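Local structure of biotin binding protein A (Gallus gallus, 2C1S) at the biotin-D-sulfoxide site, the interface of chains A and C and the interface of chains A and B. The protein binds biotin and its sulfoxide in a deep pocket of an avidin-family beta-barrel, and assembles as a tetramer in the crystal. Coordinates in Å, arbitrary orientation; residue numbers count along the deposited sequence, not the author numbering. Chains: chain A/B/C, Biotin binding protein A.

Contact 1: the biotin-D-sulfoxide site. Residues chain A 13, 15, 17, 34, 36, 38-41, 72, 74-75, 77, 79, 81, 99, 101, 120; chain B 112. With BSO (biotin-D-sulfoxide), chain D.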
# COMPACT_ATOMS: atom_id res chain seq x y z
N ASN A 13 -7.61 18.53 -3.65
CA ASN A 13 -7.84 17.16 -4.09
C ASN A 13 -9.32 16.83 -4.02
O ASN A 13 -10.15 17.68 -3.62
CB ASN A 13 -6.96 16.15 -3.31
CG ASN A 13 -7.34 15.96 -1.85
OD1 ASN A 13 -8.46 16.24 -1.43
ND2 ASN A 13 -6.37 15.45 -1.06
N LEU A 15 -11.08 15.04 -2.07
CA LEU A 15 -11.69 14.96 -0.75
C LEU A 15 -12.06 16.35 -0.23
O LEU A 15 -12.71 16.49 0.80
CB LEU A 15 -10.74 14.30 0.25
CG LEU A 15 -10.32 12.86 -0.03
CD1 LEU A 15 -9.44 12.31 1.12
CD2 LEU A 15 -11.52 11.98 -0.27
N SER A 17 -9.56 18.54 0.37
CA SER A 17 -8.36 19.04 1.02
C SER A 17 -7.62 20.07 0.16
O SER A 17 -7.54 19.95 -1.07
CB SER A 17 -7.40 17.88 1.36
OG SER A 17 -8.08 16.99 2.21
N TYR A 34 -0.90 22.14 4.70
CA TYR A 34 -1.90 21.15 4.26
C TYR A 34 -3.11 21.26 5.14
O TYR A 34 -3.01 21.11 6.38
CB TYR A 34 -1.30 19.71 4.36
CG TYR A 34 -2.04 18.71 3.49
CD1 TYR A 34 -1.50 18.33 2.26
CD2 TYR A 34 -3.28 18.19 3.87
CE1 TYR A 34 -2.18 17.44 1.42
CE2 TYR A 34 -4.00 17.26 3.04
CZ TYR A 34 -3.41 16.90 1.80
OH TYR A 34 -4.03 16.01 0.92
N THR A 36 -6.40 19.43 5.54
CA THR A 36 -7.19 18.26 5.17
C THR A 36 -8.67 18.48 5.45
O THR A 36 -9.03 19.12 6.45
CB THR A 36 -6.63 16.95 5.87
OG1 THR A 36 -7.44 15.84 5.48
CG2 THR A 36 -6.64 17.05 7.39
N VAL A 38 -10.74 15.95 5.85
CA VAL A 38 -11.14 14.74 6.56
C VAL A 38 -10.07 14.31 7.58
O VAL A 38 -8.89 14.65 7.47
CB VAL A 38 -11.44 13.58 5.56
CG1 VAL A 38 -12.56 13.96 4.60
CG2 VAL A 38 -10.21 13.26 4.76
N THR A 39 -10.50 13.60 8.61
CA THR A 39 -9.58 13.04 9.59
C THR A 39 -10.16 11.74 10.12
O THR A 39 -11.39 11.59 10.24
CB THR A 39 -9.28 14.04 10.74
OG1 THR A 39 -8.42 13.44 11.71
CG2 THR A 39 -10.57 14.45 11.43
N ALA A 40 -9.27 10.81 10.45
CA ALA A 40 -9.65 9.57 11.14
C ALA A 40 -9.82 9.76 12.65
O ALA A 40 -10.23 8.84 13.36
CB ALA A 40 -8.64 8.47 10.86
N THR A 41 -9.46 10.95 13.14
CA THR A 41 -9.60 11.33 14.55
C THR A 41 -10.94 12.01 14.78
O THR A 41 -11.68 12.26 13.83
CB THR A 41 -8.49 12.32 15.01
OG1 THR A 41 -8.64 13.61 14.38
CG2 THR A 41 -7.13 11.77 14.72
N TRP A 72 0.85 16.44 11.06
CA TRP A 72 -0.49 16.88 11.47
C TRP A 72 -0.41 17.55 12.81
O TRP A 72 0.20 17.01 13.73
CB TRP A 72 -1.46 15.71 11.53
CG TRP A 72 -1.54 14.99 10.21
CD1 TRP A 72 -1.05 13.75 9.93
CD2 TRP A 72 -2.10 15.49 8.97
NE1 TRP A 72 -1.29 13.43 8.61
CE2 TRP A 72 -1.92 14.48 7.99
CE3 TRP A 72 -2.74 16.69 8.59
CZ2 TRP A 72 -2.37 14.62 6.66
CZ3 TRP A 72 -3.20 16.82 7.28
CH2 TRP A 72 -3.01 15.80 6.32
N PHE A 74 -2.94 18.27 14.77
CA PHE A 74 -4.09 17.95 15.57
C PHE A 74 -4.19 16.43 15.78
O PHE A 74 -5.19 15.94 16.28
CB PHE A 74 -5.35 18.43 14.86
CG PHE A 74 -5.50 17.85 13.48
CD1 PHE A 74 -6.29 16.71 13.28
CD2 PHE A 74 -4.83 18.41 12.40
CE1 PHE A 74 -6.40 16.15 12.02
CE2 PHE A 74 -4.96 17.87 11.14
CZ PHE A 74 -5.74 16.73 10.96
N ALA A 75 -3.15 15.71 15.36
CA ALA A 75 -3.11 14.25 15.48
C ALA A 75 -1.68 13.74 15.68
O ALA A 75 -0.72 14.42 15.33
CB ALA A 75 -3.76 13.59 14.26
N SER A 77 -0.46 11.16 14.22
CA SER A 77 -0.12 10.38 13.05
C SER A 77 0.73 11.24 12.11
O SER A 77 0.87 12.46 12.31
CB SER A 77 -1.43 10.00 12.36
OG SER A 77 -2.10 11.21 12.02
N THR A 79 1.54 11.54 7.73
CA THR A 79 1.25 11.06 6.37
C THR A 79 2.41 11.38 5.46
O THR A 79 3.00 12.46 5.54
CB THR A 79 -0.03 11.71 5.78
OG1 THR A 79 -1.14 11.37 6.59
CG2 THR A 79 -0.32 11.23 4.36
N PHE A 81 3.07 11.55 1.21
CA PHE A 81 2.49 11.55 -0.14
C PHE A 81 3.61 11.44 -1.16
O PHE A 81 4.67 12.07 -1.02
CB PHE A 81 1.77 12.88 -0.41
CG PHE A 81 0.49 13.06 0.35
CD1 PHE A 81 -0.73 12.80 -0.28
CD2 PHE A 81 0.48 13.54 1.67
CE1 PHE A 81 -1.93 13.00 0.42
CE2 PHE A 81 -0.71 13.72 2.35
CZ PHE A 81 -1.93 13.45 1.73
N TRP A 99 -0.51 7.77 -0.93
CA TRP A 99 -0.15 8.20 0.42
C TRP A 99 -0.18 7.04 1.39
O TRP A 99 -0.85 6.02 1.14
CB TRP A 99 -1.06 9.37 0.88
CG TRP A 99 -2.55 9.07 0.82
CD1 TRP A 99 -3.43 9.53 -0.12
CD2 TRP A 99 -3.32 8.32 1.76
NE1 TRP A 99 -4.69 9.10 0.18
CE2 TRP A 99 -4.66 8.34 1.32
CE3 TRP A 99 -3.00 7.63 2.95
CZ2 TRP A 99 -5.69 7.70 1.99
CZ3 TRP A 99 -4.04 6.98 3.63
CH2 TRP A 99 -5.36 7.01 3.16
N LEU A 101 -0.66 6.75 5.70
CA LEU A 101 -0.97 7.45 6.96
C LEU A 101 -0.60 6.50 8.07
O LEU A 101 -1.16 5.39 8.17
CB LEU A 101 -2.44 7.82 7.00
CG LEU A 101 -3.05 8.31 8.33
CD1 LEU A 101 -2.42 9.59 8.82
CD2 LEU A 101 -4.57 8.47 8.22
N ASN A 120 -4.82 10.11 -4.04
CA ASN A 120 -5.50 11.39 -4.18
C ASN A 120 -5.13 11.94 -5.53
O ASN A 120 -4.04 11.63 -6.08
CB ASN A 120 -5.08 12.39 -3.09
CG ASN A 120 -5.73 12.11 -1.74
OD1 ASN A 120 -5.06 12.15 -0.72
ND2 ASN A 120 -7.03 11.86 -1.72
N TRP B 112 -11.75 6.70 2.06
CA TRP B 112 -10.31 7.03 2.03
C TRP B 112 -9.55 6.37 3.20
O TRP B 112 -8.37 6.06 3.03
CB TRP B 112 -10.06 8.55 2.07
CG TRP B 112 -10.46 9.13 3.40
CD1 TRP B 112 -11.71 9.57 3.78
CD2 TRP B 112 -9.62 9.29 4.52
NE1 TRP B 112 -11.68 10.01 5.08
CE2 TRP B 112 -10.40 9.85 5.56
CE3 TRP B 112 -8.26 9.03 4.76
CZ2 TRP B 112 -9.87 10.15 6.82
CZ3 TRP B 112 -7.74 9.31 6.02
CH2 TRP B 112 -8.54 9.90 7.03
C11 BSO D . -5.41 11.78 10.86
O11 BSO D . -6.66 11.77 10.79
O12 BSO D . -4.74 10.93 11.46
C10 BSO D . -4.62 12.93 10.18
C9 BSO D . -5.26 13.54 8.91
C8 BSO D . -5.10 12.56 7.75
C7 BSO D . -5.92 13.05 6.54
C2 BSO D . -5.77 12.03 5.39
S1 BSO D . -4.13 11.97 4.65
C6 BSO D . -4.70 11.01 3.22
C5 BSO D . -6.09 11.59 2.89
N1 BSO D . -5.93 12.69 1.93
C3 BSO D . -6.31 13.85 2.49
O3 BSO D . -6.29 14.91 1.85
N2 BSO D . -6.76 13.73 3.74
C4 BSO D . -6.70 12.29 4.15
O10 BSO D . -3.35 11.04 5.54
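Three indoles, A:Trp72, A:Trp99 and B:Trp112, turn their faces to biotin-D-sulfoxide in this avidin-type barrel-end pocket. The A:Trp99 indole lies under the thiolane-ring carbon C6, which sits over its centre, 3.3 Å from CE2; the ureido ring stands almost upright on that face, planes about 80° apart. B:Trp112, lent by the neighbouring subunit, runs its side chain across that of A:Trp99 and puts CZ3 3.4 Å from C2, while A:Val38 CG2 covers the same indole face. A:Trp72 lies flat along the valeryl chain, with C9 over its six-membered ring and C10 over its five-membered ring. A:Leu15 CD1 caps a face of the ureido ring. Three donors grip the ureido oxygen O3: A:Ser17 OG, A:Tyr34 OH at 2.7 Å and A:Asn13 ND2, with O3 in the plane of its amide. A:Asn13 OD1 accepts the backbone N of A:Leu15 and A:Ser17, which fixes the amide's flip. The ring nitrogens donate almost straight, N2 to A:Thr36 OG1, turned there anti to the backbone N (chi1 179°), and N1 to an in-plane lone pair of A:Asn120 OD1, both 171° at H. A:Thr79 OG1 meets the sulfoxide oxygen O10 at 2.5 Å and also accepts A:Trp72 NE1. At the carboxylate, A:Thr39 OG1 and A:Ala40 N hold O11, and A:Ser77 OG holds O12. The pocket buries nearly the whole ligand and matches its polar atoms, as suits a biotin-binding protein.

Contact 2: the interface of chains A and C. Residues chain A 67-69, 80-82, 98-100; chain C 67-69, 80-82, 98-100.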
# COMPACT_ATOMS: atom_id res chain seq x y z
N GLY A 67 7.81 13.91 -3.37
CA GLY A 67 7.19 13.34 -2.20
C GLY A 67 7.19 14.37 -1.09
O GLY A 67 8.03 15.30 -1.08
N PHE A 68 6.28 14.22 -0.15
CA PHE A 68 6.31 15.05 1.06
C PHE A 68 5.75 14.36 2.31
O PHE A 68 4.95 13.44 2.21
CB PHE A 68 5.66 16.44 0.86
CG PHE A 68 4.22 16.42 0.41
CD1 PHE A 68 3.18 16.40 1.34
CD2 PHE A 68 3.90 16.47 -0.96
CE1 PHE A 68 1.86 16.40 0.93
CE2 PHE A 68 2.58 16.49 -1.37
CZ PHE A 68 1.57 16.42 -0.45
N THR A 69 6.15 14.87 3.47
CA THR A 69 5.63 14.45 4.75
C THR A 69 4.77 15.53 5.35
O THR A 69 5.16 16.72 5.36
CB THR A 69 6.79 14.16 5.74
OG1 THR A 69 7.63 13.15 5.20
CG2 THR A 69 6.23 13.76 7.16
N VAL A 80 2.70 10.45 4.54
CA VAL A 80 3.59 10.74 3.43
C VAL A 80 2.82 10.60 2.10
O VAL A 80 2.01 9.68 1.93
CB VAL A 80 4.90 9.89 3.44
CG1 VAL A 80 5.79 10.26 4.69
CG2 VAL A 80 4.60 8.36 3.37
N PHE A 81 3.07 11.55 1.21
CA PHE A 81 2.49 11.55 -0.14
C PHE A 81 3.61 11.44 -1.16
O PHE A 81 4.67 12.07 -1.02
CB PHE A 81 1.77 12.88 -0.41
CG PHE A 81 0.49 13.06 0.35
CD1 PHE A 81 -0.73 12.80 -0.28
CD2 PHE A 81 0.48 13.54 1.67
CE1 PHE A 81 -1.93 13.00 0.42
CE2 PHE A 81 -0.71 13.72 2.35
CZ PHE A 81 -1.93 13.45 1.73
N VAL A 82 3.38 10.67 -2.20
CA VAL A 82 4.37 10.62 -3.27
C VAL A 82 3.65 10.63 -4.62
O VAL A 82 2.59 10.03 -4.75
CB VAL A 82 5.33 9.42 -3.11
CG1 VAL A 82 4.63 8.04 -3.38
CG2 VAL A 82 6.58 9.63 -3.94
N ALA A 98 -0.06 9.00 -4.22
CA ALA A 98 -0.41 7.90 -3.32
C ALA A 98 0.12 8.30 -1.96
O ALA A 98 1.08 9.06 -1.84
CB ALA A 98 0.22 6.56 -3.77
N TRP A 99 -0.51 7.77 -0.93
CA TRP A 99 -0.15 8.20 0.42
C TRP A 99 -0.18 7.04 1.39
O TRP A 99 -0.85 6.02 1.14
CB TRP A 99 -1.06 9.37 0.88
CG TRP A 99 -2.55 9.07 0.82
CD1 TRP A 99 -3.43 9.53 -0.12
CD2 TRP A 99 -3.32 8.32 1.76
NE1 TRP A 99 -4.69 9.10 0.18
CE2 TRP A 99 -4.66 8.34 1.32
CE3 TRP A 99 -3.00 7.63 2.95
CZ2 TRP A 99 -5.69 7.70 1.99
CZ3 TRP A 99 -4.04 6.98 3.63
CH2 TRP A 99 -5.36 7.01 3.16
N LEU A 100 0.58 7.20 2.48
CA LEU A 100 0.51 6.32 3.64
C LEU A 100 0.30 7.17 4.88
O LEU A 100 1.00 8.17 5.06
CB LEU A 100 1.82 5.52 3.81
CG LEU A 100 2.26 4.50 2.76
CD1 LEU A 100 3.70 3.98 3.02
CD2 LEU A 100 1.26 3.34 2.67
N GLY C 67 8.17 10.83 9.04
CA GLY C 67 8.18 10.45 7.66
C GLY C 67 9.30 11.17 6.95
O GLY C 67 9.76 12.24 7.40
N PHE C 68 9.75 10.60 5.84
CA PHE C 68 10.72 11.30 4.98
C PHE C 68 10.60 10.95 3.50
O PHE C 68 10.12 9.89 3.14
CB PHE C 68 12.18 11.17 5.48
CG PHE C 68 12.69 9.76 5.59
CD1 PHE C 68 13.31 9.13 4.51
CD2 PHE C 68 12.60 9.07 6.81
CE1 PHE C 68 13.80 7.84 4.63
CE2 PHE C 68 13.10 7.78 6.94
CZ PHE C 68 13.66 7.16 5.86
N THR C 69 11.12 11.85 2.66
CA THR C 69 11.22 11.64 1.24
C THR C 69 12.67 11.47 0.84
O THR C 69 13.55 12.24 1.28
CB THR C 69 10.67 12.86 0.45
OG1 THR C 69 9.31 13.08 0.81
CG2 THR C 69 10.84 12.67 -1.10
N VAL C 80 8.93 7.56 -0.41
CA VAL C 80 8.58 8.09 0.89
C VAL C 80 8.52 6.96 1.92
O VAL C 80 8.02 5.86 1.63
CB VAL C 80 7.27 8.95 0.88
CG1 VAL C 80 7.46 10.26 0.02
CG2 VAL C 80 6.04 8.11 0.41
N PHE C 81 9.07 7.24 3.10
CA PHE C 81 9.05 6.31 4.23
C PHE C 81 8.26 6.94 5.37
O PHE C 81 8.39 8.14 5.66
CB PHE C 81 10.47 6.07 4.75
CG PHE C 81 11.34 5.25 3.85
CD1 PHE C 81 11.52 3.89 4.10
CD2 PHE C 81 12.03 5.83 2.77
CE1 PHE C 81 12.34 3.12 3.28
CE2 PHE C 81 12.84 5.05 1.95
CZ PHE C 81 13.01 3.69 2.20
N VAL C 82 7.47 6.13 6.06
CA VAL C 82 6.78 6.65 7.23
C VAL C 82 6.84 5.60 8.35
O VAL C 82 6.74 4.41 8.07
CB VAL C 82 5.35 7.12 6.90
CG1 VAL C 82 4.39 5.92 6.59
CG2 VAL C 82 4.83 8.02 7.99
N ALA C 98 7.08 1.88 6.71
CA ALA C 98 6.45 1.45 5.47
C ALA C 98 6.85 2.49 4.43
O ALA C 98 7.13 3.64 4.75
CB ALA C 98 4.91 1.38 5.58
N TRP C 99 6.86 2.07 3.19
CA TRP C 99 7.35 2.96 2.14
C TRP C 99 6.55 2.81 0.86
O TRP C 99 5.89 1.78 0.64
CB TRP C 99 8.87 2.72 1.90
CG TRP C 99 9.24 1.29 1.56
CD1 TRP C 99 9.84 0.39 2.39
CD2 TRP C 99 9.10 0.63 0.29
NE1 TRP C 99 10.06 -0.79 1.73
CE2 TRP C 99 9.61 -0.67 0.44
CE3 TRP C 99 8.60 1.03 -0.97
CZ2 TRP C 99 9.62 -1.60 -0.60
CZ3 TRP C 99 8.61 0.10 -2.01
CH2 TRP C 99 9.12 -1.20 -1.82
N LEU C 100 6.58 3.88 0.06
CA LEU C 100 6.07 3.87 -1.30
C LEU C 100 7.16 4.37 -2.23
O LEU C 100 7.77 5.40 -1.95
CB LEU C 100 4.84 4.78 -1.45
CG LEU C 100 3.53 4.47 -0.70
CD1 LEU C 100 2.51 5.64 -0.82
CD2 LEU C 100 2.93 3.15 -1.18
O HOH W 1 9.34 14.48 3.34
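Two valines meet at the centre of this two-fold patch: A:Val80 and C:Val80 slide past each other in opposite directions, their CG2 methyls 3.3 Å apart, a tight contact. Each CG2 occupies the crowded position between backbone N and carbonyl carbon, while A:Val80 CG1, anti to the carbonyl carbon, reaches C:Gly67 CA and C:Phe81 O, as its twin does in reverse. On one flank A:Leu100 and C:Leu100 come tip to tip, CG to CG 3.7 Å. A:Leu100 CD1 runs on to C:Ala98 CB, 3.8 Å away, and to the backbone of C:Trp99. The A:Val82 side chain crosses C:Leu100 obliquely, CG1 against CB. On the other flank A:Thr69 OG1 lies against the side of the C:Gly67 carbonyl, 3.2 Å from O, at an angle poor for a hydrogen bond; water 1 is the sound polar link, 2.9 Å from each threonine OG1. An alanine at A:Thr69 removes OG1 and CG2 and would probably break its half of the water bridge and the packing of CG2 on C:Gly67 CA. Behind, A:Phe81 CB packs toward the rim of the A:Phe68 ring and A:Trp99 CB toward the rim of the A:Phe81 ring, backing strands 66-71, 78-87 and 93-102. The mainly apolar seam joins two barrels face to face and probably helps hold the tetramer together.

Contact 3: the interface of chains A and B. Residues chain A 100, 112-113, 115-117; chain B 99-100, 115-117.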
# COMPACT_ATOMS: atom_id res chain seq x y z
N LEU A 100 0.58 7.20 2.48
CA LEU A 100 0.51 6.32 3.64
C LEU A 100 0.30 7.17 4.88
O LEU A 100 1.00 8.17 5.06
CB LEU A 100 1.82 5.52 3.81
CG LEU A 100 2.26 4.50 2.76
CD1 LEU A 100 3.70 3.98 3.02
CD2 LEU A 100 1.26 3.34 2.67
N TRP A 112 1.77 -3.76 13.00
CA TRP A 112 1.05 -4.35 11.87
C TRP A 112 -0.17 -3.55 11.41
O TRP A 112 -0.44 -3.56 10.22
CB TRP A 112 0.66 -5.83 12.18
CG TRP A 112 -0.50 -5.95 13.15
CD1 TRP A 112 -0.43 -6.04 14.54
CD2 TRP A 112 -1.90 -5.98 12.82
NE1 TRP A 112 -1.72 -6.10 15.07
CE2 TRP A 112 -2.63 -6.07 14.04
CE3 TRP A 112 -2.62 -5.92 11.60
CZ2 TRP A 112 -4.03 -6.12 14.08
CZ3 TRP A 112 -4.02 -5.94 11.65
CH2 TRP A 112 -4.71 -6.03 12.88
N LYS A 113 -0.91 -2.92 12.33
CA LYS A 113 -2.15 -2.23 12.02
C LYS A 113 -2.01 -0.70 11.87
O LYS A 113 -3.01 0.04 11.77
CB LYS A 113 -3.23 -2.54 13.07
CG LYS A 113 -2.95 -1.95 14.44
CD LYS A 113 -4.00 -2.28 15.44
CE LYS A 113 -3.48 -1.90 16.84
NZ LYS A 113 -4.57 -2.08 17.84
N THR A 115 -0.74 1.39 9.54
CA THR A 115 -0.48 2.11 8.26
C THR A 115 -1.64 1.95 7.32
O THR A 115 -1.97 0.83 6.94
CB THR A 115 0.79 1.54 7.57
OG1 THR A 115 1.91 1.68 8.47
CG2 THR A 115 1.11 2.30 6.30
N ARG A 116 -2.29 3.05 6.99
CA ARG A 116 -3.32 3.07 5.95
C ARG A 116 -2.69 3.58 4.66
O ARG A 116 -1.69 4.32 4.68
CB ARG A 116 -4.51 3.95 6.34
CG ARG A 116 -5.34 3.44 7.49
CD ARG A 116 -6.51 4.45 7.67
NE ARG A 116 -7.26 4.29 8.91
CZ ARG A 116 -6.97 4.92 10.05
NH1 ARG A 116 -5.94 5.76 10.12
NH2 ARG A 116 -7.71 4.71 11.14
N VAL A 117 -3.28 3.17 3.54
CA VAL A 117 -2.82 3.56 2.23
C VAL A 117 -3.99 4.08 1.38
O VAL A 117 -5.11 3.64 1.53
CB VAL A 117 -2.16 2.35 1.49
CG1 VAL A 117 -3.17 1.17 1.25
CG2 VAL A 117 -1.46 2.82 0.20
N TRP B 99 -0.37 -7.58 2.16
CA TRP B 99 -1.80 -7.67 2.42
C TRP B 99 -2.47 -6.31 2.48
O TRP B 99 -1.82 -5.30 2.76
CB TRP B 99 -2.08 -8.45 3.72
CG TRP B 99 -1.36 -7.96 4.98
CD1 TRP B 99 -0.24 -8.48 5.55
CD2 TRP B 99 -1.77 -6.88 5.82
NE1 TRP B 99 0.08 -7.77 6.71
CE2 TRP B 99 -0.84 -6.77 6.88
CE3 TRP B 99 -2.83 -5.95 5.75
CZ2 TRP B 99 -0.96 -5.80 7.90
CZ3 TRP B 99 -2.94 -4.97 6.76
CH2 TRP B 99 -2.01 -4.91 7.82
N LEU B 100 -3.75 -6.30 2.16
CA LEU B 100 -4.62 -5.17 2.46
C LEU B 100 -5.79 -5.60 3.34
O LEU B 100 -6.48 -6.56 3.04
CB LEU B 100 -5.21 -4.61 1.19
CG LEU B 100 -4.27 -4.04 0.12
CD1 LEU B 100 -5.06 -3.79 -1.21
CD2 LEU B 100 -3.56 -2.78 0.61
N THR B 115 -8.57 1.31 4.39
CA THR B 115 -7.66 0.23 3.96
C THR B 115 -6.30 0.37 4.57
O THR B 115 -5.63 1.37 4.35
CB THR B 115 -7.44 0.28 2.44
OG1 THR B 115 -8.71 0.34 1.77
CG2 THR B 115 -6.71 -0.98 1.97
N ARG B 116 -5.90 -0.64 5.34
CA ARG B 116 -4.58 -0.73 5.87
C ARG B 116 -3.77 -1.70 4.99
O ARG B 116 -4.32 -2.56 4.28
CB ARG B 116 -4.61 -1.28 7.29
CG ARG B 116 -5.32 -0.43 8.36
CD ARG B 116 -5.13 -1.29 9.64
NE ARG B 116 -5.49 -0.67 10.90
CZ ARG B 116 -6.71 -0.73 11.43
NH1 ARG B 116 -7.68 -1.34 10.77
NH2 ARG B 116 -6.96 -0.18 12.61
N VAL B 117 -2.46 -1.55 5.10
CA VAL B 117 -1.51 -2.32 4.30
C VAL B 117 -0.35 -2.80 5.19
O VAL B 117 0.01 -2.13 6.18
CB VAL B 117 -0.99 -1.49 3.11
CG1 VAL B 117 -0.21 -0.25 3.58
CG2 VAL B 117 -0.22 -2.36 2.16
O HOH W 2 -7.26 3.77 3.67
O HOH W 3 -1.04 -1.43 8.81
O HOH W 4 1.57 -2.83 8.31
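Water 3 is the best-held polar atom here, with four protein contacts and one to water 4. It meets A:Trp112 O at 2.6 Å, A:Thr115 N, A:Thr115 O and B:Val117 O, so it ties the 3-10 helix 108-113 and strand 115-124 of chain A to the partner strand. Water 4 repeats the link between A:Trp112 O and B:Val117 O. Beside them the two 115-124 strands pair antiparallel about A:Arg116 and B:Arg116: B:Val117 N donates to A:Thr115 O at 3.0 Å and A:Val117 N to B:Thr115 O at 3.1 Å, both nearly along the C=O axis. The two arginines lie side by side, pointing the same way, each extended from CG to NE, their guanidinium planes 24° apart; the like charges probably repel mildly. The valines cross at about a right angle, A:Val117 CB 3.9 Å from B:Val117 CG1. B:Trp99 turns its ring edge to A:Trp112 O, which lies in its plane 3.2 Å from CH2. A:Lys113 CB covers the A:Trp112 ring over its centre. B:Arg116 NE donates to A:Lys113 O at 2.7 Å, in the guanidinium plane and on a lone pair of the carbonyl.

The C-alpha centres of contacts 1 and 2 lie about 12 Å apart, those of contacts 1 and 3 about 14 Å, and those of contacts 2 and 3 about 13 Å. Contacts 1 and 2 share A:Phe81 and A:Trp99, whose strands 78-87 and 93-102 line the pocket on one side and carry the chain C seam on the other. A:Leu100, on strand 93-102, belongs to contacts 2 and 3. B:Trp112, which completes contact 1, comes from the chain B partner, and its copy A:Trp112 lies in contact 3, so ligand binding and subunit assembly are probably coupled.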